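Local coordinates for copper-containing nitrite reductase (Thermus scotoductus, PDB 6HBE), which probably reduces nitrite to nitric oxide with electrons from cytochrome c, working as a copper-containing homotrimer, at residues 154-166 / 175-187. Numbering follows the deposited sequence.
Sequences LKLYIIQSEAYAS and ALYVMFNGRNFRY
The Phe180 ring takes Gln160 OE1 at its edge, 3.7 Å from CE1, with Ile159 O also near the ring plane; the Gln160 amide, turned 53° from the ring, bonds through OE1 to Ser213. With CG anti to the backbone N (chi1 -175°) and the chain extended, Gln160 also brings NE2 to Val178 CG1. Ile158 CG2 reaches Phe180 CD1 at 3.8 Å. The Tyr177 ring has Leu176 CG over the centre of one face and Asn184 ND2 towards the rim of the other, while its OH bonds His410 of the second subunit. Glu162 OE1 lies in the plane of the Tyr164 ring, accepting a very short hydrogen bond from its OH. In the antiparallel ladder with 154-163, 177-180 is an edge strand, within this chain, of a cupredoxin-type sheet, with a classic beta bulge where Leu176 and Tyr177 both face Ala163. Asn181 extends the ladder with its side chain: OD1 accepts from Ile159 N at 2.9 Å, and ND2 gives a nearly straight bond (170°) to Tyr157 O and another to Tyr187 OH, both in the amide plane. A leucine here would probably leave Ile159 N and Tyr157 O without these mates and free the Tyr187 hydroxyl from its anchor. At the type I' turn from Phe180 to Arg183, a water joins Ser161 OG, Met179 O and Gly182 N.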
loop_
_atom_site.group_PDB
_atom_site.type_symbol
_atom_site.label_atom_id
_atom_site.label_comp_id
_atom_site.label_asym_id
_atom_site.label_seq_id
_atom_site.Cartn_x
_atom_site.Cartn_y
_atom_site.Cartn_z
ATOM N N LEU C 154 10.017 29.998 15.064
ATOM C CA LEU C 154 10.769 29.276 14.031
ATOM C C LEU C 154 9.786 28.638 13.015
ATOM O O LEU C 154 8.768 28.057 13.411
ATOM C CB LEU C 154 11.644 28.199 14.671
ATOM C CG LEU C 154 12.619 27.399 13.808
ATOM C CD1 LEU C 154 13.692 28.235 13.096
ATOM C CD2 LEU C 154 13.278 26.356 14.680
ATOM N N LYS C 155 10.105 28.786 11.726
ATOM C CA LYS C 155 9.400 28.096 10.626
ATOM C C LYS C 155 10.215 26.889 10.192
ATOM O O LYS C 155 11.433 26.985 10.023
ATOM C CB LYS C 155 9.199 29.042 9.451
ATOM C CG LYS C 155 8.236 30.189 9.751
ATOM C CD LYS C 155 8.158 31.132 8.554
ATOM C CE LYS C 155 7.010 32.134 8.704
ATOM N NZ LYS C 155 6.933 33.026 7.517
ATOM N N LEU C 156 9.526 25.762 9.986
ATOM C CA LEU C 156 10.139 24.511 9.584
ATOM C C LEU C 156 9.406 24.073 8.301
ATOM O O LEU C 156 8.185 23.928 8.327
ATOM C CB LEU C 156 9.952 23.458 10.660
ATOM C CG LEU C 156 10.506 23.760 12.064
ATOM C CD1 LEU C 156 10.210 22.586 12.974
ATOM C CD2 LEU C 156 12.011 24.010 12.031
ATOM N N TYR C 157 10.157 23.900 7.218
ATOM C CA TYR C 157 9.628 23.453 5.915
ATOM C C TYR C 157 10.125 22.031 5.659
ATOM O O TYR C 157 11.358 21.784 5.617
ATOM C CB TYR C 157 10.058 24.408 4.810
ATOM C CG TYR C 157 9.617 25.872 4.963
ATOM C CD1 TYR C 157 10.432 26.800 5.623
ATOM C CD2 TYR C 157 8.476 26.348 4.361
ATOM C CE1 TYR C 157 10.094 28.142 5.719
ATOM C CE2 TYR C 157 8.129 27.690 4.437
ATOM C CZ TYR C 157 8.953 28.589 5.138
ATOM O OH TYR C 157 8.635 29.931 5.250
ATOM N N ILE C 158 9.180 21.090 5.509
ATOM C CA ILE C 158 9.507 19.654 5.442
ATOM C C ILE C 158 8.834 18.954 4.235
ATOM O O ILE C 158 7.614 19.010 4.106
ATOM C CB ILE C 158 8.994 18.926 6.725
ATOM C CG1 ILE C 158 9.576 19.539 8.018
ATOM C CG2 ILE C 158 9.328 17.428 6.670
ATOM C CD1 ILE C 158 11.011 19.147 8.278
ATOM N N ILE C 159 9.619 18.254 3.418
ATOM C CA ILE C 159 9.088 17.320 2.407
ATOM C C ILE C 159 9.376 15.907 2.854
ATOM O O ILE C 159 10.499 15.627 3.292
ATOM C CB ILE C 159 9.696 17.563 1.005
ATOM C CG1 ILE C 159 8.997 18.767 0.355
ATOM C CG2 ILE C 159 9.590 16.335 0.112
ATOM C CD1 ILE C 159 9.649 19.288 -0.922
ATOM N N GLN C 160 8.358 15.051 2.755
ATOM C CA GLN C 160 8.518 13.612 2.811
ATOM C C GLN C 160 8.556 13.022 1.414
ATOM O O GLN C 160 7.680 13.321 0.616
ATOM C CB GLN C 160 7.380 12.960 3.630
ATOM C CG GLN C 160 7.587 11.456 3.821
ATOM C CD GLN C 160 6.493 10.800 4.669
ATOM O OE1 GLN C 160 6.119 11.293 5.755
ATOM N NE2 GLN C 160 5.947 9.694 4.159
ATOM N N SER C 161 9.500 12.118 1.145
ATOM C CA SER C 161 9.621 11.510 -0.191
ATOM C C SER C 161 10.247 10.123 -0.102
ATOM O O SER C 161 10.906 9.788 0.890
ATOM C CB SER C 161 10.447 12.407 -1.139
ATOM O OG SER C 161 11.821 12.469 -0.764
ATOM N N GLU C 162 10.034 9.335 -1.160
ATOM C CA GLU C 162 10.452 7.931 -1.261
ATOM C C GLU C 162 11.572 7.760 -2.273
ATOM O O GLU C 162 11.673 8.546 -3.208
ATOM C CB GLU C 162 9.245 7.054 -1.713
ATOM C CG GLU C 162 8.030 7.106 -0.778
ATOM C CD GLU C 162 6.675 7.033 -1.478
ATOM O OE1 GLU C 162 6.544 6.479 -2.636
ATOM O OE2 GLU C 162 5.702 7.604 -0.868
ATOM N N ALA C 163 12.406 6.726 -2.086
ATOM C CA ALA C 163 13.398 6.320 -3.072
ATOM C C ALA C 163 13.173 4.866 -3.434
ATOM O O ALA C 163 12.813 4.084 -2.558
ATOM C CB ALA C 163 14.813 6.506 -2.539
ATOM N N TYR C 164 13.385 4.526 -4.721
ATOM C CA TYR C 164 13.136 3.174 -5.257
ATOM C C TYR C 164 14.386 2.507 -5.852
ATOM O O TYR C 164 15.196 3.180 -6.547
ATOM C CB TYR C 164 11.999 3.230 -6.293
ATOM C CG TYR C 164 10.661 3.491 -5.627
ATOM C CD1 TYR C 164 10.227 4.808 -5.392
ATOM C CD2 TYR C 164 9.847 2.435 -5.188
ATOM C CE1 TYR C 164 9.041 5.060 -4.720
ATOM C CE2 TYR C 164 8.635 2.674 -4.512
ATOM C CZ TYR C 164 8.246 3.992 -4.279
ATOM O OH TYR C 164 7.077 4.245 -3.592
ATOM N N ALA C 165 14.497 1.197 -5.614
ATOM C CA ALA C 165 15.573 0.363 -6.185
ATOM C C ALA C 165 15.334 -0.080 -7.643
ATOM O O ALA C 165 16.280 -0.495 -8.342
ATOM C CB ALA C 165 15.797 -0.870 -5.340
ATOM N N SER C 166 14.085 -0.026 -8.093
ATOM C CA SER C 166 13.736 -0.499 -9.441
ATOM C C SER C 166 12.382 0.011 -9.847
ATOM O O SER C 166 11.583 0.374 -8.993
ATOM C CB SER C 166 13.737 -2.017 -9.531
ATOM O OG SER C 166 12.755 -2.597 -8.676
ATOM N N ALA C 175 8.883 0.957 -1.462
ATOM C CA ALA C 175 9.972 1.950 -1.322
ATOM C C ALA C 175 11.171 1.389 -0.579
ATOM O O ALA C 175 10.994 0.725 0.469
ATOM C CB ALA C 175 9.473 3.184 -0.570
ATOM N N LEU C 176 12.391 1.666 -1.064
ATOM C CA LEU C 176 13.594 1.273 -0.309
ATOM C C LEU C 176 13.821 2.227 0.883
ATOM O O LEU C 176 14.044 1.765 2.022
ATOM C CB LEU C 176 14.832 1.212 -1.215
ATOM C CG LEU C 176 16.165 0.858 -0.592
ATOM C CD1 LEU C 176 16.178 -0.524 0.001
ATOM C CD2 LEU C 176 17.280 1.003 -1.645
ATOM N N TYR C 177 13.727 3.542 0.645
ATOM C CA TYR C 177 13.923 4.510 1.721
ATOM C C TYR C 177 12.778 5.505 1.681
ATOM O O TYR C 177 12.193 5.738 0.608
ATOM C CB TYR C 177 15.282 5.228 1.621
ATOM C CG TYR C 177 16.481 4.296 1.649
ATOM C CD1 TYR C 177 16.680 3.416 2.697
ATOM C CD2 TYR C 177 17.414 4.301 0.601
ATOM C CE1 TYR C 177 17.759 2.504 2.694
ATOM C CE2 TYR C 177 18.506 3.416 0.607
ATOM C CZ TYR C 177 18.691 2.544 1.660
ATOM O OH TYR C 177 19.809 1.683 1.638
ATOM N N VAL C 178 12.442 6.018 2.858
ATOM C CA VAL C 178 11.469 7.126 3.000
ATOM C C VAL C 178 12.075 8.164 3.942
ATOM O O VAL C 178 12.627 7.798 4.982
ATOM C CB VAL C 178 10.103 6.631 3.497
ATOM C CG1 VAL C 178 9.078 7.769 3.416
ATOM C CG2 VAL C 178 9.614 5.454 2.659
ATOM N N MET C 179 12.010 9.435 3.580
ATOM C CA MET C 179 12.887 10.467 4.235
ATOM C C MET C 179 12.304 11.864 4.278
ATOM O O MET C 179 11.461 12.204 3.437
ATOM C CB MET C 179 14.290 10.502 3.571
ATOM C CG MET C 179 14.357 10.896 2.112
ATOM S SD MET C 179 15.887 10.331 1.264
ATOM C CE MET C 179 15.363 8.673 0.896
ATOM N N PHE C 180 12.753 12.658 5.271
ATOM C CA PHE C 180 12.403 14.094 5.357
ATOM C C PHE C 180 13.594 14.881 4.749
ATOM O O PHE C 180 14.772 14.663 5.115
ATOM C CB PHE C 180 12.169 14.582 6.804
ATOM C CG PHE C 180 11.030 13.908 7.549
ATOM C CD1 PHE C 180 9.792 13.632 6.933
ATOM C CD2 PHE C 180 11.163 13.584 8.902
ATOM C CE1 PHE C 180 8.749 13.037 7.646
ATOM C CE2 PHE C 180 10.122 12.991 9.606
ATOM C CZ PHE C 180 8.919 12.704 8.975
ATOM N N ASN C 181 13.284 15.801 3.845
ATOM C CA ASN C 181 14.298 16.639 3.173
ATOM C C ASN C 181 15.540 15.876 2.624
ATOM O O ASN C 181 16.684 16.304 2.770
ATOM C CB ASN C 181 14.641 17.806 4.103
ATOM C CG ASN C 181 13.463 18.746 4.267
ATOM O OD1 ASN C 181 12.511 18.685 3.478
ATOM N ND2 ASN C 181 13.498 19.603 5.284
ATOM N N GLY C 182 15.285 14.738 1.983
ATOM C CA GLY C 182 16.293 14.070 1.116
ATOM C C GLY C 182 17.378 13.226 1.739
ATOM O O GLY C 182 18.310 12.825 1.044
ATOM N N ARG C 183 17.292 12.926 3.031
ATOM C CA ARG C 183 18.318 12.099 3.686
ATOM C C ARG C 183 17.730 11.339 4.892
ATOM O O ARG C 183 17.049 11.931 5.723
ATOM C CB ARG C 183 19.484 12.989 4.118
ATOM C CG ARG C 183 20.717 12.241 4.621
ATOM C CD ARG C 183 21.876 13.228 4.810
ATOM N NE ARG C 183 23.025 12.715 5.563
ATOM C CZ ARG C 183 24.134 12.180 5.035
ATOM N NH1 ARG C 183 24.276 12.011 3.715
ATOM N NH2 ARG C 183 25.119 11.791 5.839
ATOM N N ASN C 184 18.003 10.035 4.959
ATOM C CA ASN C 184 17.501 9.155 6.006
ATOM C C ASN C 184 17.882 9.667 7.391
ATOM O O ASN C 184 19.055 9.924 7.646
ATOM C CB ASN C 184 18.092 7.745 5.839
ATOM C CG ASN C 184 17.586 7.026 4.596
ATOM O OD1 ASN C 184 16.634 7.444 3.958
ATOM N ND2 ASN C 184 18.255 5.940 4.244
ATOM N N PHE C 185 16.900 9.840 8.276
ATOM C CA PHE C 185 17.171 10.233 9.676
ATOM C C PHE C 185 18.067 11.500 9.780
ATOM O O PHE C 185 18.812 11.692 10.758
ATOM C CB PHE C 185 17.769 9.041 10.458
ATOM C CG PHE C 185 16.884 7.802 10.442
ATOM C CD1 PHE C 185 15.558 7.865 10.916
ATOM C CD2 PHE C 185 17.366 6.570 9.988
ATOM C CE1 PHE C 185 14.718 6.750 10.886
ATOM C CE2 PHE C 185 16.531 5.460 9.973
ATOM C CZ PHE C 185 15.218 5.550 10.431
ATOM N N ARG C 186 17.935 12.376 8.785
ATOM C CA ARG C 186 18.680 13.652 8.719
ATOM C C ARG C 186 18.663 14.436 10.038
ATOM O O ARG C 186 19.700 14.946 10.481
ATOM C CB ARG C 186 18.038 14.516 7.624
ATOM C CG ARG C 186 18.725 15.805 7.422
ATOM C CD ARG C 186 18.261 16.472 6.155
ATOM N NE ARG C 186 19.037 17.689 6.064
ATOM C CZ ARG C 186 19.070 18.512 5.031
ATOM N NH1 ARG C 186 18.369 18.278 3.937
ATOM N NH2 ARG C 186 19.829 19.595 5.111
ATOM N N TYR C 187 17.479 14.534 10.650
ATOM C CA TYR C 187 17.289 15.329 11.851
ATOM C C TYR C 187 17.340 14.487 13.143
ATOM O O TYR C 187 17.034 14.982 14.224
ATOM C CB TYR C 187 16.021 16.189 11.747
ATOM C CG TYR C 187 15.983 17.046 10.486
ATOM C CD1 TYR C 187 16.868 18.116 10.313
ATOM C CD2 TYR C 187 15.070 16.781 9.459
ATOM C CE1 TYR C 187 16.877 18.884 9.142
ATOM C CE2 TYR C 187 15.056 17.541 8.271
ATOM C CZ TYR C 187 15.944 18.617 8.120
ATOM O OH TYR C 187 15.946 19.385 6.956
HETATM O O HOH W 1 12.588 14.143 1.244
#